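Local coordinates for YjbQ family protein (PDB 1VPH), which is of unknown function but belongs to the UPF0047 (YjbQ) family and carries a potassium-ion site in this crystal form, at the interface of chains A and B. Residues are numbered along the deposited sequence; one frame, centred on the assembly and turned at random. Chains: chain A/B, hypothetical protein SSO2532.

Contact 1: the interface of chains A and B. Residues chain A 54-57, 109; chain B 113, 121-123, 126.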
loop_
_atom_site.group_PDB
_atom_site.type_symbol
_atom_site.label_atom_id
_atom_site.label_comp_id
_atom_site.label_asym_id
_atom_site.label_seq_id
_atom_site.Cartn_x
_atom_site.Cartn_y
_atom_site.Cartn_z
ATOM N N PHE A 54 2.136 3.347 10.590
ATOM C CA PHE A 54 1.059 2.385 10.653
ATOM C C PHE A 54 0.009 2.781 11.685
ATOM O O PHE A 54 0.339 3.129 12.831
ATOM C CB PHE A 54 1.629 1.035 11.088
ATOM C CG PHE A 54 0.566 -0.028 11.290
ATOM C CD1 PHE A 54 0.182 -0.855 10.233
ATOM C CD2 PHE A 54 -0.009 -0.230 12.528
ATOM C CE1 PHE A 54 -0.794 -1.829 10.428
ATOM C CE2 PHE A 54 -0.971 -1.192 12.713
ATOM C CZ PHE A 54 -1.376 -1.973 11.659
ATOM N N VAL A 55 -1.247 2.770 11.275
ATOM C CA VAL A 55 -2.372 3.028 12.157
ATOM C C VAL A 55 -3.148 1.740 12.447
ATOM O O VAL A 55 -3.554 0.997 11.541
ATOM C CB VAL A 55 -3.237 4.208 11.587
ATOM C CG1 VAL A 55 -3.953 3.814 10.289
ATOM C CG2 VAL A 55 -4.224 4.653 12.571
ATOM N N ALA A 56 -3.292 1.440 13.736
ATOM C CA ALA A 56 -3.977 0.222 14.198
ATOM C C ALA A 56 -5.458 0.523 14.457
ATOM O O ALA A 56 -5.957 0.411 15.584
ATOM C CB ALA A 56 -3.351 -0.247 15.456
ATOM N N HIS A 57 -6.122 0.963 13.412
ATOM C CA HIS A 57 -7.471 1.464 13.440
ATOM C C HIS A 57 -8.080 1.075 12.117
ATOM O O HIS A 57 -7.428 1.181 11.108
ATOM C CB HIS A 57 -7.514 2.988 13.609
ATOM C CG HIS A 57 -7.008 3.451 14.930
ATOM N ND1 HIS A 57 -7.678 3.174 16.101
ATOM C CD2 HIS A 57 -5.898 4.142 15.284
ATOM C CE1 HIS A 57 -7.003 3.676 17.119
ATOM N NE2 HIS A 57 -5.923 4.280 16.646
ATOM N N ALA A 109 -3.682 1.162 5.910
ATOM C CA ALA A 109 -3.316 1.504 7.239
ATOM C C ALA A 109 -1.874 1.933 7.361
ATOM O O ALA A 109 -1.472 2.414 8.414
ATOM C CB ALA A 109 -3.548 0.311 8.142
ATOM N N PHE B 113 2.746 -4.995 8.415
ATOM C CA PHE B 113 2.390 -4.756 9.793
ATOM C C PHE B 113 3.634 -4.681 10.659
ATOM O O PHE B 113 4.615 -5.359 10.378
ATOM C CB PHE B 113 1.542 -5.906 10.287
ATOM C CG PHE B 113 0.135 -5.843 9.809
ATOM C CD1 PHE B 113 -0.188 -6.228 8.540
ATOM C CD2 PHE B 113 -0.857 -5.439 10.667
ATOM C CE1 PHE B 113 -1.482 -6.121 8.112
ATOM C CE2 PHE B 113 -2.157 -5.323 10.237
ATOM C CZ PHE B 113 -2.466 -5.695 8.976
ATOM N N VAL B 121 1.307 -6.152 15.560
ATOM C CA VAL B 121 0.610 -4.951 16.013
ATOM C C VAL B 121 -0.565 -4.749 15.054
ATOM O O VAL B 121 -0.380 -4.591 13.849
ATOM C CB VAL B 121 1.503 -3.699 15.989
ATOM C CG1 VAL B 121 0.677 -2.398 16.217
ATOM C CG2 VAL B 121 2.591 -3.837 17.082
ATOM N N ARG B 122 -1.760 -4.785 15.622
ATOM C CA ARG B 122 -2.942 -4.477 14.852
ATOM C C ARG B 122 -4.032 -4.072 15.763
ATOM O O ARG B 122 -4.013 -4.397 16.925
ATOM C CB ARG B 122 -3.370 -5.634 13.959
ATOM C CG ARG B 122 -3.607 -6.900 14.611
ATOM C CD ARG B 122 -3.903 -7.991 13.588
ATOM N NE ARG B 122 -4.366 -9.150 14.336
ATOM C CZ ARG B 122 -5.613 -9.342 14.749
ATOM N NH1 ARG B 122 -6.570 -8.503 14.410
ATOM N NH2 ARG B 122 -5.926 -10.421 15.486
ATOM N N GLY B 123 -5.025 -3.381 15.217
ATOM C CA GLY B 123 -6.136 -2.941 16.041
ATOM C C GLY B 123 -7.084 -4.082 16.327
ATOM O O GLY B 123 -7.061 -5.115 15.640
ATOM N N GLN B 126 -8.994 -4.856 13.305
ATOM C CA GLN B 126 -8.174 -4.903 12.080
ATOM C C GLN B 126 -7.792 -6.339 11.708
ATOM O O GLN B 126 -6.781 -6.842 12.158
ATOM C CB GLN B 126 -6.947 -4.053 12.357
ATOM C CG GLN B 126 -6.392 -3.386 11.197
ATOM C CD GLN B 126 -5.327 -2.411 11.580
ATOM O OE1 GLN B 126 -4.648 -2.579 12.595
ATOM N NE2 GLN B 126 -5.101 -1.429 10.723
#
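B:Gln126 points its tip at A:Phe54 and the backbone that follows it, and its amide does most of the polar work here. From CB the chain runs straight through CG, with chi2 at 171°, which carries the amide out of its own loop to the partner. At CD, the amide carbon, the neighbours are the rim of the A:Phe54 ring and the carbonyl of A:Val55. The oxygen OE1 turns back into chain B and accepts a hydrogen bond from B:Gly123 N at 2.8 Å. OE1 also lies 3.5 Å from A:Phe54 CZ, a contact with the ring tip. The nitrogen NE2 points the other way and donates to A:Val55 O at 3.0 Å, with that oxygen close to the amide plane and the donor in the carbonyl plane. The bond thus uses a well-oriented N-H, and its 154° at the hydrogen is fairly straight. The methyl CB of A:Ala109 touches the same nitrogen. B:Arg122 NH1 donates to the backbone carbonyl B:Gln126 O at 2.8 Å from above the carbonyl plane, tying the loop to itself. A:Phe54 has CG anti to its backbone N (chi1 176°), and its CE1 comes within 3.6 Å of B:Phe113 CD2, the two side chains meeting at a slant. A:Ala56 CB rests on B:Gly123. Together these contacts dock the end of strand 49-55 of chain A on a loop of chain B, probably helping to hold the subunits together in the deposited assembly.

Contact 2: the interface of chains A and B. Residues chain A 58, 98, 101-102, 104-105; chain B 63-65, 71, 74-75.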
loop_
_atom_site.group_PDB
_atom_site.type_symbol
_atom_site.label_atom_id
_atom_site.label_comp_id
_atom_site.label_asym_id
_atom_site.label_seq_id
_atom_site.Cartn_x
_atom_site.Cartn_y
_atom_site.Cartn_z
ATOM N N SER A 58 -9.355 0.691 12.122
ATOM C CA SER A 58 -9.989 0.298 10.869
ATOM C C SER A 58 -10.820 1.388 10.225
ATOM O O SER A 58 -11.406 1.145 9.171
ATOM C CB SER A 58 -10.851 -0.937 11.089
ATOM O OG SER A 58 -11.937 -0.695 11.966
ATOM N N ALA A 98 -19.820 2.651 8.142
ATOM C CA ALA A 98 -19.380 1.797 7.021
ATOM C C ALA A 98 -18.435 2.571 6.075
ATOM O O ALA A 98 -17.393 2.052 5.642
ATOM C CB ALA A 98 -20.557 1.299 6.237
ATOM N N HIS A 101 -14.794 2.604 7.190
ATOM C CA HIS A 101 -14.161 1.339 6.946
ATOM C C HIS A 101 -13.782 1.167 5.485
ATOM O O HIS A 101 -12.708 0.665 5.177
ATOM C CB HIS A 101 -15.089 0.202 7.354
ATOM C CG HIS A 101 -15.316 0.101 8.813
ATOM N ND1 HIS A 101 -14.432 -0.539 9.670
ATOM C CD2 HIS A 101 -16.361 0.495 9.569
ATOM C CE1 HIS A 101 -14.934 -0.510 10.891
ATOM N NE2 HIS A 101 -16.077 0.140 10.859
ATOM N N LEU A 102 -14.691 1.524 4.588
ATOM C CA LEU A 102 -14.412 1.348 3.160
ATOM C C LEU A 102 -13.217 2.186 2.730
ATOM O O LEU A 102 -12.342 1.680 2.061
ATOM C CB LEU A 102 -15.646 1.725 2.333
ATOM C CG LEU A 102 -16.854 0.787 2.552
ATOM C CD1 LEU A 102 -18.030 1.310 1.799
ATOM C CD2 LEU A 102 -16.498 -0.560 1.984
ATOM N N ALA A 104 -10.766 3.377 4.548
ATOM C CA ALA A 104 -9.567 2.879 5.211
ATOM C C ALA A 104 -9.104 1.598 4.520
ATOM O O ALA A 104 -7.915 1.391 4.327
ATOM C CB ALA A 104 -9.842 2.569 6.625
ATOM N N THR A 105 -10.050 0.737 4.172
ATOM C CA THR A 105 -9.729 -0.491 3.406
ATOM C C THR A 105 -8.983 -0.149 2.109
ATOM O O THR A 105 -7.926 -0.769 1.785
ATOM C CB THR A 105 -10.997 -1.334 3.153
ATOM O OG1 THR A 105 -11.574 -1.709 4.420
ATOM C CG2 THR A 105 -10.688 -2.599 2.421
ATOM N N VAL B 63 -5.968 -6.943 2.084
ATOM C CA VAL B 63 -6.471 -5.773 2.819
ATOM C C VAL B 63 -6.602 -6.084 4.323
ATOM O O VAL B 63 -6.570 -7.229 4.750
ATOM C CB VAL B 63 -7.795 -5.244 2.246
ATOM C CG1 VAL B 63 -7.646 -4.905 0.739
ATOM C CG2 VAL B 63 -9.001 -6.192 2.477
ATOM N N ALA B 64 -6.814 -5.032 5.111
ATOM C CA ALA B 64 -7.132 -5.221 6.514
ATOM C C ALA B 64 -8.290 -4.359 6.980
ATOM O O ALA B 64 -8.337 -3.143 6.773
ATOM C CB ALA B 64 -5.940 -4.947 7.362
ATOM N N ASN B 65 -9.261 -5.001 7.578
ATOM C CA ASN B 65 -10.360 -4.259 8.196
ATOM C C ASN B 65 -11.153 -5.199 9.074
ATOM O O ASN B 65 -10.685 -6.305 9.375
ATOM C CB ASN B 65 -11.224 -3.513 7.169
ATOM C CG ASN B 65 -11.664 -2.183 7.683
ATOM O OD1 ASN B 65 -12.676 -2.077 8.339
ATOM N ND2 ASN B 65 -10.827 -1.164 7.497
ATOM N N LEU B 71 -20.114 -5.607 6.813
ATOM C CA LEU B 71 -19.021 -4.804 6.253
ATOM C C LEU B 71 -18.286 -5.559 5.144
ATOM O O LEU B 71 -17.901 -4.980 4.127
ATOM C CB LEU B 71 -18.000 -4.483 7.350
ATOM C CG LEU B 71 -16.857 -3.622 6.794
ATOM C CD1 LEU B 71 -17.360 -2.369 6.131
ATOM C CD2 LEU B 71 -15.923 -3.323 7.923
ATOM N N ASP B 74 -20.307 -5.211 2.165
ATOM C CA ASP B 74 -20.114 -3.803 1.707
ATOM C C ASP B 74 -18.787 -3.617 0.943
ATOM O O ASP B 74 -18.738 -3.005 -0.126
ATOM C CB ASP B 74 -20.152 -2.820 2.861
ATOM C CG ASP B 74 -21.465 -2.806 3.616
ATOM O OD1 ASP B 74 -22.512 -3.043 2.973
ATOM O OD2 ASP B 74 -21.425 -2.483 4.832
ATOM N N ILE B 75 -17.687 -4.133 1.485
ATOM C CA ILE B 75 -16.380 -4.058 0.814
ATOM C C ILE B 75 -16.413 -4.638 -0.579
ATOM O O ILE B 75 -15.956 -4.010 -1.558
ATOM C CB ILE B 75 -15.237 -4.678 1.676
ATOM C CG1 ILE B 75 -15.052 -3.830 2.928
ATOM C CG2 ILE B 75 -13.891 -4.818 0.919
ATOM C CD1 ILE B 75 -14.223 -4.522 3.982
HETATM O O HOH W 1 -6.517 -2.328 3.656
#
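B:Asn65 ends strand 60-65 with an almost fully extended backbone (phi -167°, psi -167°) and meets A:His101 and A:Thr105, which lie one turn apart on helix 98-107. The amide of B:Asn65 bridges two elements of chain A. Its OD1 accepts from the imidazole ND1 of A:His101 at 2.7 Å, with the donor in the carbonyl plane but the oxygen slightly tilted from the ring plane. Ring and amide stand nearly perpendicular, 79° apart. On the other branch, ND2 donates to A:Ser58 O at 2.9 Å, on a carbonyl lone pair. An alanine in place of B:Asn65 would probably leave the A:Ser58 carbonyl and the A:His101 N-H without their mates and let the imidazole turn more freely. That matters because A:His101 belongs to the potassium site, so the asparagine may act as a second-shell support for it. B:Leu71 packs against the ring: its CD2 lies over the imidazole face, 3.6 Å from A:His101 CG. The next residue, A:Leu102, packs its CD2 on B:Ile75 CA at 3.7 Å, the two side chains lying antiparallel, side by side. A:Thr105 divides its branches: OG1 bonds back to A:His101 O at 2.7 Å, while CG2 touches B:Val63 CB at 3.9 Å. Water 1 links the backbones, 2.8 Å from A:Thr105 O and 3.1 Å from B:Ala64 N.

Contact 3: the interface of chains A and B. Residues chain A 13, 15, 17, 145, 147; chain B 48-49, 115, 148-149.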
loop_
_atom_site.group_PDB
_atom_site.type_symbol
_atom_site.label_atom_id
_atom_site.label_comp_id
_atom_site.label_asym_id
_atom_site.label_seq_id
_atom_site.Cartn_x
_atom_site.Cartn_y
_atom_site.Cartn_z
ATOM N N MET A 13 21.437 -5.221 13.482
ATOM C CA MET A 13 20.413 -4.592 12.668
ATOM C C MET A 13 19.861 -3.652 13.736
ATOM O O MET A 13 20.198 -3.796 14.930
ATOM C CB MET A 13 19.349 -5.570 12.164
ATOM C CG MET A 13 18.654 -6.394 13.225
ATOM S SD MET A 13 16.849 -6.250 13.118
ATOM C CE MET A 13 16.616 -6.494 11.351
ATOM N N VAL A 15 16.136 -1.858 15.113
ATOM C CA VAL A 15 14.685 -1.653 14.993
ATOM C C VAL A 15 14.295 -0.639 16.088
ATOM O O VAL A 15 14.642 -0.804 17.262
ATOM C CB VAL A 15 13.920 -2.966 15.070
ATOM C CG1 VAL A 15 14.204 -3.675 16.344
ATOM C CG2 VAL A 15 12.403 -2.713 14.939
ATOM N N PHE A 17 11.087 1.921 17.614
ATOM C CA PHE A 17 9.658 2.245 17.583
ATOM C C PHE A 17 9.395 3.536 18.316
ATOM O O PHE A 17 9.972 3.793 19.361
ATOM C CB PHE A 17 8.827 1.204 18.333
ATOM C CG PHE A 17 8.743 -0.111 17.632
ATOM C CD1 PHE A 17 7.771 -0.338 16.676
ATOM C CD2 PHE A 17 9.650 -1.115 17.929
ATOM C CE1 PHE A 17 7.703 -1.603 16.017
ATOM C CE2 PHE A 17 9.588 -2.357 17.302
ATOM C CZ PHE A 17 8.621 -2.593 16.338
ATOM N N GLU A 145 7.824 2.823 12.926
ATOM C CA GLU A 145 8.935 1.904 13.088
ATOM C C GLU A 145 10.006 2.182 12.064
ATOM O O GLU A 145 9.731 2.179 10.864
ATOM C CB GLU A 145 8.442 0.500 12.917
ATOM C CG GLU A 145 9.497 -0.530 13.177
ATOM C CD GLU A 145 9.053 -1.960 12.889
ATOM O OE1 GLU A 145 7.853 -2.189 12.756
ATOM O OE2 GLU A 145 9.944 -2.807 12.706
ATOM N N LEU A 147 13.569 0.589 10.681
ATOM C CA LEU A 147 14.292 -0.678 10.666
ATOM C C LEU A 147 15.428 -0.558 9.673
ATOM O O LEU A 147 15.206 -0.168 8.521
ATOM C CB LEU A 147 13.341 -1.804 10.253
ATOM C CG LEU A 147 13.886 -3.222 10.400
ATOM C CD1 LEU A 147 12.722 -4.188 10.599
ATOM C CD2 LEU A 147 14.716 -3.629 9.199
ATOM N N ASN B 48 10.847 -8.118 17.252
ATOM C CA ASN B 48 10.714 -6.762 16.760
ATOM C C ASN B 48 11.110 -6.688 15.294
ATOM O O ASN B 48 12.241 -7.022 14.910
ATOM C CB ASN B 48 11.559 -5.779 17.563
ATOM C CG ASN B 48 11.115 -5.654 19.017
ATOM O OD1 ASN B 48 10.019 -5.198 19.317
ATOM N ND2 ASN B 48 11.994 -6.062 19.938
ATOM N N GLY B 49 10.186 -6.251 14.466
ATOM C CA GLY B 49 10.431 -6.232 13.038
ATOM C C GLY B 49 9.163 -5.893 12.269
ATOM O O GLY B 49 8.339 -5.120 12.705
ATOM N N VAL B 115 5.727 -5.751 13.957
ATOM C CA VAL B 115 5.796 -6.790 14.968
ATOM C C VAL B 115 6.586 -6.164 16.110
ATOM O O VAL B 115 7.684 -5.585 15.885
ATOM C CB VAL B 115 6.548 -8.042 14.482
ATOM C CG1 VAL B 115 6.688 -9.085 15.618
ATOM C CG2 VAL B 115 5.806 -8.639 13.330
ATOM N N GLY B 148 13.261 -9.147 11.113
ATOM C CA GLY B 148 13.471 -8.407 12.332
ATOM C C GLY B 148 14.509 -9.088 13.199
ATOM O O GLY B 148 15.294 -9.908 12.723
ATOM N N GLU B 149 14.451 -8.746 14.479
ATOM C CA GLU B 149 15.293 -9.300 15.525
ATOM C C GLU B 149 14.412 -9.940 16.583
ATOM O O GLU B 149 13.306 -9.517 16.820
ATOM C CB GLU B 149 16.091 -8.171 16.192
ATOM C CG GLU B 149 15.264 -7.335 17.179
ATOM C CD GLU B 149 15.957 -6.059 17.654
ATOM O OE1 GLU B 149 17.072 -5.754 17.162
ATOM O OE2 GLU B 149 15.361 -5.356 18.516
ATOM O OXT GLU B 149 14.816 -10.861 17.281
HETATM O O HOH W 2 17.249 -2.944 17.571
#
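A:Phe17 meets chain B with the rim of its ring: B:Asn48 CB lies at the edge, in the ring plane. The amide of B:Asn48 is turned 58° from the ring, its OD1 lying 3.5 Å from CE2 of A:Phe17. The ring tip CZ of A:Phe17 points at B:Val115 O, 3.2 Å away, a close C-H...O approach. Beside it the extended side chain of A:Glu145, with CG anti to the backbone N (chi1 -175°), brings its carboxyl end against B:Gly49. Both carboxyl oxygens of A:Glu145 crowd B:Gly49 O, OE2 at 2.8 Å and OE1 at 3.0 Å; this joins acceptors and is a clash unless the carboxyl bears a proton, which the coordinates do not show. An alanine in place of A:Glu145 would probably open a gap beside B:Gly49 and, if the carboxyl is protonated, cost its carbonyl a hydrogen bond. A:Leu147 CD1 adds an apolar touch on B:Gly49 CA at 3.9 Å. A:Val15 CG1 meets B:Asn48 CB at 3.6 Å, whereas its squeeze against the B:Glu149 carboxylate is doubtful. A water joins strand 14-24 to the C-terminus of chain B: water 2 lies 2.9 Å from A:Val15 N and 2.8 Å from B:Glu149 OE1.

Contact 4: the interface of chains A and B. Residues chain A 82, 84, 87, 89, 102, 106; chain B 74-75, 77-78, 81.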
loop_
_atom_site.group_PDB
_atom_site.type_symbol
_atom_site.label_atom_id
_atom_site.label_comp_id
_atom_site.label_asym_id
_atom_site.label_seq_id
_atom_site.Cartn_x
_atom_site.Cartn_y
_atom_site.Cartn_z
ATOM N N PHE A 82 -16.502 8.706 -2.780
ATOM C CA PHE A 82 -16.207 7.328 -3.013
ATOM C C PHE A 82 -16.834 6.392 -1.961
ATOM O O PHE A 82 -17.333 5.320 -2.283
ATOM C CB PHE A 82 -14.704 7.121 -3.007
ATOM C CG PHE A 82 -14.260 5.723 -3.258
ATOM C CD1 PHE A 82 -14.390 5.154 -4.507
ATOM C CD2 PHE A 82 -13.629 5.004 -2.269
ATOM C CE1 PHE A 82 -13.905 3.855 -4.748
ATOM C CE2 PHE A 82 -13.181 3.708 -2.516
ATOM C CZ PHE A 82 -13.314 3.162 -3.767
ATOM N N GLU A 84 -19.319 7.167 0.399
ATOM C CA GLU A 84 -20.768 7.371 0.584
ATOM C C GLU A 84 -21.256 7.279 2.022
ATOM O O GLU A 84 -21.921 6.308 2.412
ATOM C CB GLU A 84 -21.503 6.377 -0.269
ATOM C CG GLU A 84 -21.024 6.376 -1.714
ATOM C CD GLU A 84 -22.010 5.606 -2.571
ATOM O OE1 GLU A 84 -23.181 6.036 -2.657
ATOM O OE2 GLU A 84 -21.645 4.555 -3.085
ATOM N N ARG A 87 -25.072 6.456 2.486
ATOM C CA ARG A 87 -25.577 5.217 1.945
ATOM C C ARG A 87 -25.922 4.200 3.021
ATOM O O ARG A 87 -25.231 4.110 4.024
ATOM C CB ARG A 87 -24.563 4.638 0.962
ATOM C CG ARG A 87 -24.946 3.302 0.343
ATOM C CD ARG A 87 -24.129 3.055 -0.903
ATOM N NE ARG A 87 -24.355 1.700 -1.400
ATOM C CZ ARG A 87 -23.800 1.198 -2.518
ATOM N NH1 ARG A 87 -23.024 1.964 -3.297
ATOM N NH2 ARG A 87 -24.075 -0.045 -2.867
ATOM N N TRP A 89 -25.279 1.232 3.703
ATOM C CA TRP A 89 -24.405 0.097 3.739
ATOM C C TRP A 89 -24.876 -0.889 4.837
ATOM O O TRP A 89 -25.372 -0.503 5.895
ATOM C CB TRP A 89 -23.002 0.520 4.059
ATOM C CG TRP A 89 -22.313 1.391 2.979
ATOM C CD1 TRP A 89 -21.965 2.686 3.074
ATOM C CD2 TRP A 89 -21.879 0.957 1.687
ATOM N NE1 TRP A 89 -21.307 3.101 1.932
ATOM C CE2 TRP A 89 -21.254 2.058 1.057
ATOM C CE3 TRP A 89 -21.967 -0.251 0.994
ATOM C CZ2 TRP A 89 -20.722 1.975 -0.236
ATOM C CZ3 TRP A 89 -21.434 -0.320 -0.261
ATOM C CH2 TRP A 89 -20.830 0.793 -0.871
ATOM N N LEU A 102 -14.691 1.524 4.588
ATOM C CA LEU A 102 -14.412 1.348 3.160
ATOM C C LEU A 102 -13.217 2.186 2.730
ATOM O O LEU A 102 -12.342 1.680 2.061
ATOM C CB LEU A 102 -15.646 1.725 2.333
ATOM C CG LEU A 102 -16.854 0.787 2.552
ATOM C CD1 LEU A 102 -18.030 1.310 1.799
ATOM C CD2 LEU A 102 -16.498 -0.560 1.984
ATOM N N PHE A 106 -9.520 0.796 1.329
ATOM C CA PHE A 106 -8.898 1.230 0.088
ATOM C C PHE A 106 -7.596 1.991 0.258
ATOM O O PHE A 106 -6.629 1.712 -0.473
ATOM C CB PHE A 106 -9.881 2.032 -0.752
ATOM C CG PHE A 106 -10.702 1.176 -1.667
ATOM C CD1 PHE A 106 -11.793 0.499 -1.208
ATOM C CD2 PHE A 106 -10.381 1.089 -3.017
ATOM C CE1 PHE A 106 -12.558 -0.266 -2.062
ATOM C CE2 PHE A 106 -11.135 0.313 -3.845
ATOM C CZ PHE A 106 -12.229 -0.355 -3.347
ATOM N N ASP B 74 -20.307 -5.211 2.165
ATOM C CA ASP B 74 -20.114 -3.803 1.707
ATOM C C ASP B 74 -18.787 -3.617 0.943
ATOM O O ASP B 74 -18.738 -3.005 -0.126
ATOM C CB ASP B 74 -20.152 -2.820 2.861
ATOM C CG ASP B 74 -21.465 -2.806 3.616
ATOM O OD1 ASP B 74 -22.512 -3.043 2.973
ATOM O OD2 ASP B 74 -21.425 -2.483 4.832
ATOM N N ILE B 75 -17.687 -4.133 1.485
ATOM C CA ILE B 75 -16.380 -4.058 0.814
ATOM C C ILE B 75 -16.413 -4.638 -0.579
ATOM O O ILE B 75 -15.956 -4.010 -1.558
ATOM C CB ILE B 75 -15.237 -4.678 1.676
ATOM C CG1 ILE B 75 -15.052 -3.830 2.928
ATOM C CG2 ILE B 75 -13.891 -4.818 0.919
ATOM C CD1 ILE B 75 -14.223 -4.522 3.982
ATOM N N THR B 77 -19.042 -5.234 -2.384
ATOM C CA THR B 77 -20.031 -4.498 -3.183
ATOM C C THR B 77 -19.347 -3.278 -3.750
ATOM O O THR B 77 -19.456 -2.953 -4.910
ATOM C CB THR B 77 -21.177 -4.002 -2.296
ATOM O OG1 THR B 77 -21.959 -5.106 -1.817
ATOM C CG2 THR B 77 -22.027 -3.046 -3.067
ATOM N N LYS B 78 -18.681 -2.526 -2.895
ATOM C CA LYS B 78 -17.954 -1.336 -3.357
ATOM C C LYS B 78 -16.884 -1.675 -4.404
ATOM O O LYS B 78 -16.778 -1.021 -5.400
ATOM C CB LYS B 78 -17.342 -0.589 -2.177
ATOM C CG LYS B 78 -16.554 0.661 -2.583
ATOM C CD LYS B 78 -17.527 1.762 -3.053
ATOM C CE LYS B 78 -17.016 2.645 -4.126
ATOM N NZ LYS B 78 -18.062 3.749 -4.303
ATOM N N GLU B 81 -18.624 -2.363 -7.706
ATOM C CA GLU B 81 -19.157 -1.127 -8.286
ATOM C C GLU B 81 -18.027 -0.314 -8.911
ATOM O O GLU B 81 -18.142 0.193 -10.025
ATOM C CB GLU B 81 -19.941 -0.319 -7.237
ATOM C CG GLU B 81 -21.221 -1.029 -6.798
ATOM C CD GLU B 81 -21.923 -0.364 -5.689
ATOM O OE1 GLU B 81 -21.370 0.664 -5.238
ATOM O OE2 GLU B 81 -23.047 -0.861 -5.256
#
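The end of A:Arg87 meets the end of B:Glu81 head-on, and ionic pairing forms the first group of contacts. The guanidinium grips the carboxylate end-on, NH2 to OE2 at 2.7 Å and NH1 to OE1 at 2.9 Å. Both oxygens use syn lone pairs, and the two groups are nearly coplanar, 24° apart. A:Arg87 NH1 also bonds A:Glu84 OE2 at 2.9 Å within its own chain, so this nitrogen is shared by two carboxylates. The extended arginine, with CG anti to the backbone N (chi1 178°), delivers that head across the boundary.

Backbone capping comes next. B:Lys78 NZ donates to A:Phe82 O at 2.7 Å, in the carbonyl plane. As this carbonyl lies in the last turn of helix 69-83 of chain A, the ammonium would probably be favoured by the helix end, with A:Glu84 OE2 a looser ionic partner 3.9 Å from NZ.

Aromatic and apolar contacts complete the patch. The bent B:Lys78 chain lays CE over the A:Phe82 face toward its rim, and its CG touches A:Phe106 CE1, while A:Phe82 CZ lies over the centre of the A:Phe106 ring. A:Trp89 CE3 meets B:Asp74 CB at 3.7 Å, and its CZ3 meets B:Thr77 CG2 at 4.0 Å. The indole is held on both faces within its chain, A:Arg87 CD on one and A:Leu102 CD1 on the other, and its CH2 lies over the centre of the A:Arg87 guanidinium.

Contacts 2 and 4 lie about 8 Å apart between centres of their C-alpha atoms and share A:Leu102, B:Asp74 and B:Ile75, so helix 98-107 of chain A packs on helix 69-83 of chain B in both. Between the same kind of centres, contact 1 sits about 12 Å from contact 2 and about 16 Å from contact 3, linking the helical end of the interface to the terminal strands; contacts 3 and 4 are about 35 Å apart. Strand 49-55 serves contact 1 from chain A and contact 3 from chain B. Such use of different surfaces, without an exact two-fold, suits the three-copy deposited assembly, probably a cyclic trimer.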